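Local coordinates for protein 2-nitropropane dioxygenase (Streptomyces ansochromogenes, PDB 3BW2) that probably catalyses the FMN-dependent oxidative denitrification of alkyl nitronates such as propionate 3-nitronate with molecular oxygen, at residues 119-133 / 140-152. Residues are numbered along the deposited sequence; the frame is centred on the assembly and turned at random.
Sequences LDDPVPVVSFHFGVP and RLRRAGTLTLVTA. With FMN (flavin mononucleotide), chain B.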
loop_
_atom_site.group_PDB
_atom_site.type_symbol
_atom_site.label_atom_id
_atom_site.label_comp_id
_atom_site.label_asym_id
_atom_site.label_seq_id
_atom_site.Cartn_x
_atom_site.Cartn_y
_atom_site.Cartn_z
ATOM N N LEU A 119 -18.067 30.270 -6.061
ATOM C CA LEU A 119 -18.704 30.563 -7.338
ATOM C C LEU A 119 -18.794 32.067 -7.576
ATOM O O LEU A 119 -18.750 32.525 -8.714
ATOM C CB LEU A 119 -20.102 29.943 -7.394
ATOM C CG LEU A 119 -20.133 28.428 -7.607
ATOM C CD1 LEU A 119 -21.554 27.907 -7.437
ATOM C CD2 LEU A 119 -19.591 28.099 -9.001
ATOM N N ASP A 120 -18.907 32.839 -6.500
ATOM C CA ASP A 120 -19.002 34.285 -6.635
ATOM C C ASP A 120 -17.640 34.936 -6.889
ATOM O O ASP A 120 -17.554 35.988 -7.528
ATOM C CB ASP A 120 -19.640 34.887 -5.385
ATOM C CG ASP A 120 -19.818 36.383 -5.492
ATOM O OD1 ASP A 120 -20.556 36.830 -6.399
ATOM O OD2 ASP A 120 -19.218 37.112 -4.674
ATOM N N ASP A 121 -16.580 34.303 -6.391
ATOM C CA ASP A 121 -15.219 34.807 -6.559
ATOM C C ASP A 121 -14.316 33.596 -6.835
ATOM O O ASP A 121 -13.469 33.240 -6.018
ATOM C CB ASP A 121 -14.782 35.513 -5.274
ATOM C CG ASP A 121 -13.581 36.411 -5.478
ATOM O OD1 ASP A 121 -12.966 36.351 -6.562
ATOM O OD2 ASP A 121 -13.251 37.175 -4.546
ATOM N N PRO A 122 -14.476 32.970 -8.012
ATOM C CA PRO A 122 -13.731 31.788 -8.459
ATOM C C PRO A 122 -12.237 31.706 -8.146
ATOM O O PRO A 122 -11.505 32.693 -8.248
ATOM C CB PRO A 122 -13.986 31.766 -9.963
ATOM C CG PRO A 122 -15.340 32.378 -10.085
ATOM C CD PRO A 122 -15.240 33.546 -9.133
ATOM N N VAL A 123 -11.801 30.511 -7.756
ATOM C CA VAL A 123 -10.393 30.257 -7.480
ATOM C C VAL A 123 -9.942 29.312 -8.593
ATOM O O VAL A 123 -10.770 28.687 -9.260
ATOM C CB VAL A 123 -10.183 29.604 -6.096
ATOM C CG1 VAL A 123 -10.718 30.532 -5.006
ATOM C CG2 VAL A 123 -10.860 28.244 -6.041
ATOM N N PRO A 124 -8.628 29.192 -8.812
ATOM C CA PRO A 124 -8.122 28.314 -9.871
ATOM C C PRO A 124 -8.496 26.835 -9.781
ATOM O O PRO A 124 -8.872 26.222 -10.782
ATOM C CB PRO A 124 -6.610 28.527 -9.798
ATOM C CG PRO A 124 -6.494 29.931 -9.294
ATOM C CD PRO A 124 -7.526 29.948 -8.193
ATOM N N VAL A 125 -8.388 26.263 -8.586
ATOM C CA VAL A 125 -8.675 24.847 -8.389
ATOM C C VAL A 125 -9.458 24.585 -7.109
ATOM O O VAL A 125 -9.205 25.208 -6.078
ATOM C CB VAL A 125 -7.357 24.029 -8.306
ATOM C CG1 VAL A 125 -7.664 22.538 -8.155
ATOM C CG2 VAL A 125 -6.498 24.289 -9.542
ATOM N N VAL A 126 -10.416 23.666 -7.185
ATOM C CA VAL A 126 -11.210 23.278 -6.022
ATOM C C VAL A 126 -11.238 21.756 -5.984
ATOM O O VAL A 126 -11.475 21.112 -7.006
ATOM C CB VAL A 126 -12.666 23.797 -6.106
ATOM C CG1 VAL A 126 -13.505 23.187 -4.981
ATOM C CG2 VAL A 126 -12.686 25.312 -5.983
ATOM N N SER A 127 -10.970 21.180 -4.817
ATOM C CA SER A 127 -10.996 19.728 -4.681
ATOM C C SER A 127 -12.022 19.363 -3.616
ATOM O O SER A 127 -12.336 20.172 -2.745
ATOM C CB SER A 127 -9.611 19.176 -4.311
ATOM O OG SER A 127 -9.203 19.609 -3.025
ATOM N N PHE A 128 -12.552 18.150 -3.699
ATOM C CA PHE A 128 -13.564 17.690 -2.754
ATOM C C PHE A 128 -13.113 16.414 -2.065
ATOM O O PHE A 128 -12.456 15.574 -2.675
ATOM C CB PHE A 128 -14.882 17.429 -3.491
ATOM C CG PHE A 128 -15.464 18.651 -4.147
ATOM C CD1 PHE A 128 -16.409 19.425 -3.488
ATOM C CD2 PHE A 128 -15.056 19.034 -5.421
ATOM C CE1 PHE A 128 -16.943 20.572 -4.088
ATOM C CE2 PHE A 128 -15.581 20.171 -6.028
ATOM C CZ PHE A 128 -16.528 20.942 -5.358
ATOM N N HIS A 129 -13.479 16.270 -0.795
ATOM C CA HIS A 129 -13.111 15.089 -0.029
ATOM C C HIS A 129 -14.359 14.490 0.612
ATOM O O HIS A 129 -15.317 15.209 0.904
ATOM C CB HIS A 129 -12.094 15.462 1.061
ATOM C CG HIS A 129 -11.108 14.375 1.365
ATOM N ND1 HIS A 129 -10.997 13.791 2.610
ATOM C CD2 HIS A 129 -10.177 13.775 0.586
ATOM C CE1 HIS A 129 -10.040 12.880 2.586
ATOM N NE2 HIS A 129 -9.525 12.850 1.368
ATOM N N PHE A 130 -14.339 13.171 0.808
ATOM C CA PHE A 130 -15.440 12.424 1.421
ATOM C C PHE A 130 -16.641 12.244 0.494
ATOM O O PHE A 130 -17.788 12.224 0.944
ATOM C CB PHE A 130 -15.900 13.096 2.720
ATOM C CG PHE A 130 -14.830 13.194 3.776
ATOM C CD1 PHE A 130 -14.150 12.060 4.208
ATOM C CD2 PHE A 130 -14.526 14.419 4.363
ATOM C CE1 PHE A 130 -13.181 12.144 5.215
ATOM C CE2 PHE A 130 -13.565 14.516 5.364
ATOM C CZ PHE A 130 -12.889 13.373 5.792
ATOM N N GLY A 131 -16.380 12.112 -0.801
ATOM C CA GLY A 131 -17.472 11.927 -1.735
ATOM C C GLY A 131 -17.338 12.710 -3.022
ATOM O O GLY A 131 -16.302 13.315 -3.289
ATOM N N VAL A 132 -18.409 12.704 -3.811
ATOM C CA VAL A 132 -18.449 13.389 -5.094
ATOM C C VAL A 132 -19.613 14.381 -5.145
ATOM O O VAL A 132 -20.739 14.054 -4.765
ATOM C CB VAL A 132 -18.650 12.385 -6.254
ATOM C CG1 VAL A 132 -18.470 13.091 -7.586
ATOM C CG2 VAL A 132 -17.682 11.221 -6.118
ATOM N N PRO A 133 -19.355 15.606 -5.618
ATOM C CA PRO A 133 -20.392 16.640 -5.719
ATOM C C PRO A 133 -21.390 16.320 -6.834
ATOM O O PRO A 133 -21.080 15.556 -7.747
ATOM C CB PRO A 133 -19.600 17.904 -6.051
ATOM C CG PRO A 133 -18.216 17.601 -5.580
ATOM C CD PRO A 133 -18.030 16.162 -5.938
ATOM N N ARG A 140 -21.118 24.057 -12.768
ATOM C CA ARG A 140 -21.107 25.478 -12.455
ATOM C C ARG A 140 -19.688 25.978 -12.182
ATOM O O ARG A 140 -19.316 27.075 -12.608
ATOM C CB ARG A 140 -22.018 25.771 -11.263
ATOM C CG ARG A 140 -22.325 27.254 -11.103
ATOM C CD ARG A 140 -23.593 27.483 -10.297
ATOM N NE ARG A 140 -24.734 26.780 -10.879
ATOM C CZ ARG A 140 -25.975 26.856 -10.407
ATOM N NH1 ARG A 140 -26.238 27.610 -9.347
ATOM N NH2 ARG A 140 -26.950 26.172 -10.991
ATOM N N LEU A 141 -18.893 25.180 -11.472
ATOM C CA LEU A 141 -17.514 25.574 -11.186
ATOM C C LEU A 141 -16.721 25.631 -12.488
ATOM O O LEU A 141 -15.901 26.526 -12.689
ATOM C CB LEU A 141 -16.856 24.587 -10.213
ATOM C CG LEU A 141 -17.255 24.761 -8.745
ATOM C CD1 LEU A 141 -16.730 23.591 -7.922
ATOM C CD2 LEU A 141 -16.702 26.080 -8.220
ATOM N N ARG A 142 -16.972 24.672 -13.372
ATOM C CA ARG A 142 -16.293 24.636 -14.655
ATOM C C ARG A 142 -16.598 25.912 -15.438
ATOM O O ARG A 142 -15.697 26.528 -16.008
ATOM C CB ARG A 142 -16.744 23.418 -15.459
ATOM C CG ARG A 142 -16.182 23.359 -16.876
ATOM C CD ARG A 142 -16.660 22.107 -17.602
ATOM N NE ARG A 142 -16.232 20.888 -16.919
ATOM C CZ ARG A 142 -14.964 20.515 -16.793
ATOM N NH1 ARG A 142 -14.002 21.266 -17.308
ATOM N NH2 ARG A 142 -14.657 19.399 -16.149
ATOM N N ARG A 143 -17.867 26.311 -15.459
ATOM C CA ARG A 143 -18.264 27.516 -16.176
ATOM C C ARG A 143 -17.576 28.739 -15.593
ATOM O O ARG A 143 -17.245 29.675 -16.317
ATOM C CB ARG A 143 -19.783 27.720 -16.120
ATOM C CG ARG A 143 -20.592 26.609 -16.764
ATOM C CD ARG A 143 -21.946 27.125 -17.230
ATOM N NE ARG A 143 -21.800 28.095 -18.315
ATOM C CZ ARG A 143 -22.802 28.791 -18.846
ATOM N NH1 ARG A 143 -24.038 28.631 -18.395
ATOM N NH2 ARG A 143 -22.567 29.648 -19.832
ATOM N N ALA A 144 -17.362 28.731 -14.283
ATOM C CA ALA A 144 -16.711 29.857 -13.618
ATOM C C ALA A 144 -15.206 29.861 -13.875
ATOM O O ALA A 144 -14.499 30.766 -13.438
ATOM C CB ALA A 144 -16.990 29.811 -12.117
ATOM N N GLY A 145 -14.722 28.846 -14.584
ATOM C CA GLY A 145 -13.304 28.773 -14.886
ATOM C C GLY A 145 -12.455 28.057 -13.847
ATOM O O GLY A 145 -11.231 28.186 -13.853
ATOM N N THR A 146 -13.090 27.298 -12.958
ATOM C CA THR A 146 -12.360 26.569 -11.920
ATOM C C THR A 146 -12.182 25.099 -12.299
ATOM O O THR A 146 -13.117 24.463 -12.783
ATOM C CB THR A 146 -13.114 26.614 -10.566
ATOM O OG1 THR A 146 -13.245 27.972 -10.128
ATOM C CG2 THR A 146 -12.369 25.801 -9.509
ATOM N N LEU A 147 -10.985 24.561 -12.081
ATOM C CA LEU A 147 -10.734 23.150 -12.369
ATOM C C LEU A 147 -11.165 22.373 -11.129
ATOM O O LEU A 147 -10.958 22.826 -10.001
ATOM C CB LEU A 147 -9.250 22.909 -12.665
ATOM C CG LEU A 147 -8.741 23.580 -13.947
ATOM C CD1 LEU A 147 -7.256 23.293 -14.126
ATOM C CD2 LEU A 147 -9.533 23.068 -15.145
ATOM N N THR A 148 -11.767 21.207 -11.334
ATOM C CA THR A 148 -12.256 20.415 -10.218
ATOM C C THR A 148 -11.557 19.073 -10.039
ATOM O O THR A 148 -11.339 18.335 -11.002
ATOM C CB THR A 148 -13.771 20.166 -10.356
ATOM O OG1 THR A 148 -14.039 19.523 -11.608
ATOM C CG2 THR A 148 -14.534 21.481 -10.298
ATOM N N LEU A 149 -11.210 18.777 -8.790
ATOM C CA LEU A 149 -10.553 17.525 -8.429
ATOM C C LEU A 149 -11.363 16.834 -7.341
ATOM O O LEU A 149 -11.986 17.494 -6.512
ATOM C CB LEU A 149 -9.142 17.788 -7.904
ATOM C CG LEU A 149 -8.010 18.079 -8.891
ATOM C CD1 LEU A 149 -8.353 19.244 -9.790
ATOM C CD2 LEU A 149 -6.751 18.371 -8.097
ATOM N N VAL A 150 -11.352 15.502 -7.352
ATOM C CA VAL A 150 -12.066 14.710 -6.358
ATOM C C VAL A 150 -11.253 13.469 -6.001
ATOM O O VAL A 150 -10.698 12.804 -6.878
ATOM C CB VAL A 150 -13.445 14.240 -6.879
ATOM C CG1 VAL A 150 -14.159 13.443 -5.795
ATOM C CG2 VAL A 150 -14.291 15.438 -7.305
ATOM N N THR A 151 -11.180 13.150 -4.713
ATOM C CA THR A 151 -10.437 11.968 -4.281
ATOM C C THR A 151 -11.240 10.678 -4.465
ATOM O O THR A 151 -12.461 10.654 -4.284
ATOM C CB THR A 151 -10.032 12.071 -2.788
ATOM O OG1 THR A 151 -9.008 13.060 -2.639
ATOM C CG2 THR A 151 -9.517 10.720 -2.268
ATOM N N ALA A 152 -10.534 9.610 -4.827
ATOM C CA ALA A 152 -11.122 8.286 -5.002
ATOM C C ALA A 152 -10.111 7.308 -4.413
ATOM O O ALA A 152 -8.907 7.529 -4.528
ATOM C CB ALA A 152 -11.342 7.987 -6.483
HETATM N N1 FMN B . -7.182 15.841 2.371
HETATM C C2 FMN B . -8.282 16.656 2.055
HETATM O O2 FMN B . -8.861 16.519 0.980
HETATM N N3 FMN B . -8.721 17.626 2.941
HETATM C C4 FMN B . -8.110 17.852 4.164
HETATM O O4 FMN B . -8.538 18.741 4.924
HETATM C C4A FMN B . -6.986 17.049 4.499
HETATM N N5 FMN B . -6.307 17.240 5.701
HETATM C C5A FMN B . -5.182 16.483 6.037
HETATM C C6 FMN B . -4.511 16.731 7.262
HETATM C C7 FMN B . -3.343 15.993 7.662
HETATM C C7M FMN B . -2.336 16.832 8.483
HETATM C C8 FMN B . -2.882 15.012 6.708
HETATM C C8M FMN B . -1.408 14.637 6.547
HETATM C C9 FMN B . -3.561 14.732 5.480
HETATM C C9A FMN B . -4.716 15.473 5.135
HETATM N N10 FMN B . -5.413 15.252 3.917
HETATM C C10 FMN B . -6.536 16.039 3.584
HETATM C "C1'" FMN B . -5.060 14.062 3.022
HETATM C "C2'" FMN B . -4.178 14.596 1.864
HETATM O "O2'" FMN B . -5.024 15.134 0.859
HETATM C "C3'" FMN B . -3.330 13.469 1.182
HETATM O "O3'" FMN B . -4.260 12.486 0.726
HETATM C "C4'" FMN B . -2.313 12.785 2.110
HETATM O "O4'" FMN B . -1.615 13.808 2.821
HETATM C "C5'" FMN B . -1.304 11.929 1.288
HETATM O "O5'" FMN B . -0.324 11.271 2.140
HETATM P P FMN B . 1.106 11.872 2.657
HETATM O O1P FMN B . 1.192 12.593 1.355
HETATM O O2P FMN B . 1.400 10.391 2.811
HETATM O O3P FMN B . 0.278 12.535 3.741
HETATM O O HOH W 1 -13.824 28.583 -7.406
HETATM O O HOH W 2 -8.569 27.176 -13.344
HETATM O O HOH W 3 -13.389 11.700 -1.471
#
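Val-125 to Phe-128 pair in parallel with Leu-147 to Val-150, the two strand axes 4.6 Å apart at closest and turned 22° from each other. Val-126 N bonds to Leu-147 O, and Val-126 O takes Leu-149 N. Phe-128 N then reaches Leu-149 O with a more bent bond (140° at the hydrogen). A weak bond from Thr-151 N to Phe-128 O, 3.4 Å long, ends the series.

Thr-146 joins the two segments before the strands begin. Thr-146 OG1 donates to Val-123 O over 2.7 Å, in the carbonyl plane, and accepts from a water that Val-123 N also holds. Thr-146 CG2 lies anti to the backbone N (OG1 at chi1 -61°) and packs 3.6 Å from Val-126 CG2. Helix 135-143 ends in a Schellman motif, with Gly-145 at positive phi and Thr-146 N bonded back to Leu-141 O.

On the same sheet face as Val-126, the Phe-128 ring presents its edge to Leu-141. Leu-141 CD1 lies near the ring plane, 3.7 Å from Phe-128 CZ. Pro-133 CG covers one ring face. The other methyl of Leu-141, CD2, meets Leu-119 CD2 at 3.6 Å. On the opposite sheet face, Val-125 CG1 touches Leu-149 CD1.

His-129 belongs to the FMN pocket. FMN O2 sits over one face of its imidazole, 3.1 Å from His-129 CD2, while Thr-151 OG1 lies at the ring edge.

The strands are part of a beta-alpha-beta crossover in the TIM barrel, with helix 135-143 as the connection. Helix 111-120 packs beside it. Strand 65-70 makes backbone hydrogen bonds to the other edge of 125-129, where Ser-127 OG hydrogen-bonds to Asn-68, an FMN-binding residue. Strand 168-172 follows on the other side of 147-152.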